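Local coordinates for bacteriocin immunity protein (PDB 6W0V) that probably protects the producing cell by binding and inhibiting the nuclease domain of its cognate bacteriocin, pyocin S8, at residues 11-16 against 60-65. The protein carries 1 engineered substitution. Sequence-based numbering, arbitrary orientation.
Sequences EFFSLI and SPEGVL
Ile16 drives its two branches into the first turn of helix 61-74, and here the packing is tightest. Its CG2 methyl, anti to the backbone N, sits 3.3 Å from CA of Pro61, closer than carbon atoms usually come, and 3.5 Å from CB of Val64. The other branch, beside the backbone N and extended at its end, carries CD1 past CG1 of Val64 to reach CA of Leu65 at 3.8 Å. Leu65 runs its CG anti to its own N and forks between the two phenylalanines: CD1 meets the edge of the buried Phe12 ring at CD2 (4.0 Å), while CD2 approaches Phe13 CD1. Helices 9-21 and 61-74 are the first and last of the all-helical immunity protein fold, and these short segments run 124° apart in direction, with axes 9.1 Å apart at closest approach. Helix 27-41 backs the buried side, where Ile37 touches both Phe12 and Ile16, and Phe80 lies against Phe12 and Leu65. The partly exposed Phe13 marks the boundary between this close packing and the solvent side. With CG anti to the backbone N (chi1 177°), it carries its ring across the helix start, so that CE1 rests obliquely on Pro61 CB (3.3 Å). The loose side lies at the exposed Glu62, which starts away from helix 9-21 but bends at chi2 and brings OE1 to the ring edge, 3.4 Å from Phe13 CZ. Carboxylate and ring planes are 52° apart. At the helix N-terminus, Ser60 is the N-cap, its OG accepting from Gly63 N at 3.1 Å and also hydrogen-bonded to Glu58 OE1.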
# COMPACT_ATOMS: atom_id res chain seq x y z
N GLU B 11 -23.71 -3.12 -2.96
CA GLU B 11 -23.18 -1.80 -2.54
C GLU B 11 -21.78 -2.00 -1.97
O GLU B 11 -20.84 -1.34 -2.42
CB GLU B 11 -24.15 -1.20 -1.53
CG GLU B 11 -23.72 0.13 -0.95
CD GLU B 11 -24.73 0.66 0.05
OE1 GLU B 11 -24.60 1.82 0.46
OE2 GLU B 11 -25.67 -0.09 0.37
N PHE B 12 -21.65 -2.93 -1.04
CA PHE B 12 -20.37 -3.24 -0.38
C PHE B 12 -19.40 -3.84 -1.39
O PHE B 12 -18.20 -3.50 -1.41
CB PHE B 12 -20.62 -4.20 0.77
CG PHE B 12 -19.48 -4.19 1.75
CD1 PHE B 12 -19.29 -3.11 2.59
CD2 PHE B 12 -18.58 -5.24 1.77
CE1 PHE B 12 -18.25 -3.13 3.50
CE2 PHE B 12 -17.54 -5.24 2.68
CZ PHE B 12 -17.37 -4.17 3.53
N PHE B 13 -19.91 -4.74 -2.22
CA PHE B 13 -19.09 -5.44 -3.24
C PHE B 13 -18.51 -4.40 -4.20
O PHE B 13 -17.35 -4.54 -4.61
CB PHE B 13 -19.93 -6.45 -4.00
CG PHE B 13 -19.13 -7.11 -5.09
CD1 PHE B 13 -18.11 -7.99 -4.77
CD2 PHE B 13 -19.33 -6.78 -6.42
CE1 PHE B 13 -17.35 -8.58 -5.77
CE2 PHE B 13 -18.57 -7.37 -7.42
CZ PHE B 13 -17.58 -8.26 -7.09
N SER B 14 -19.31 -3.40 -4.54
CA SER B 14 -18.91 -2.26 -5.40
C SER B 14 -17.68 -1.58 -4.78
O SER B 14 -16.72 -1.35 -5.53
CB SER B 14 -20.03 -1.29 -5.58
OG SER B 14 -19.70 -0.31 -6.54
N LEU B 15 -17.72 -1.30 -3.47
CA LEU B 15 -16.57 -0.68 -2.75
C LEU B 15 -15.34 -1.54 -2.97
O LEU B 15 -14.28 -1.00 -3.35
CB LEU B 15 -16.83 -0.58 -1.25
CG LEU B 15 -17.77 0.53 -0.79
CD1 LEU B 15 -17.98 0.42 0.72
CD2 LEU B 15 -17.23 1.90 -1.16
N ILE B 16 -15.45 -2.83 -2.70
CA ILE B 16 -14.30 -3.75 -2.79
C ILE B 16 -13.80 -3.73 -4.23
O ILE B 16 -12.59 -3.67 -4.43
CB ILE B 16 -14.69 -5.17 -2.36
CG1 ILE B 16 -15.18 -5.20 -0.92
CG2 ILE B 16 -13.52 -6.10 -2.59
CD1 ILE B 16 -15.91 -6.47 -0.56
N SER B 60 -9.52 -11.24 -5.29
CA SER B 60 -10.60 -10.64 -6.11
C SER B 60 -11.64 -9.97 -5.23
O SER B 60 -11.64 -10.22 -4.03
CB SER B 60 -11.22 -11.69 -7.00
OG SER B 60 -11.84 -12.69 -6.22
N PRO B 61 -12.51 -9.08 -5.77
CA PRO B 61 -13.56 -8.43 -4.99
C PRO B 61 -14.43 -9.55 -4.41
O PRO B 61 -14.78 -9.48 -3.27
CB PRO B 61 -14.24 -7.43 -5.95
CG PRO B 61 -13.76 -7.82 -7.34
CD PRO B 61 -12.46 -8.58 -7.15
N GLU B 62 -14.63 -10.62 -5.17
CA GLU B 62 -15.46 -11.75 -4.70
C GLU B 62 -14.78 -12.43 -3.51
O GLU B 62 -15.48 -12.74 -2.55
CB GLU B 62 -15.72 -12.75 -5.82
CG GLU B 62 -16.55 -12.15 -6.93
CD GLU B 62 -15.78 -11.41 -7.99
OE1 GLU B 62 -16.42 -10.89 -8.91
OE2 GLU B 62 -14.53 -11.36 -7.89
N GLY B 63 -13.46 -12.66 -3.58
CA GLY B 63 -12.70 -13.30 -2.49
C GLY B 63 -12.77 -12.43 -1.26
O GLY B 63 -13.01 -12.92 -0.17
N VAL B 64 -12.55 -11.14 -1.43
CA VAL B 64 -12.60 -10.22 -0.27
C VAL B 64 -14.00 -10.30 0.34
O VAL B 64 -14.11 -10.43 1.55
CB VAL B 64 -12.29 -8.78 -0.67
CG1 VAL B 64 -12.54 -7.84 0.49
CG2 VAL B 64 -10.88 -8.64 -1.22
N LEU B 65 -15.02 -10.20 -0.51
CA LEU B 65 -16.42 -10.21 -0.03
C LEU B 65 -16.65 -11.52 0.70
O LEU B 65 -17.19 -11.47 1.80
CB LEU B 65 -17.36 -10.05 -1.22
CG LEU B 65 -18.83 -10.02 -0.83
CD1 LEU B 65 -19.19 -8.73 -0.11
CD2 LEU B 65 -19.69 -10.21 -2.07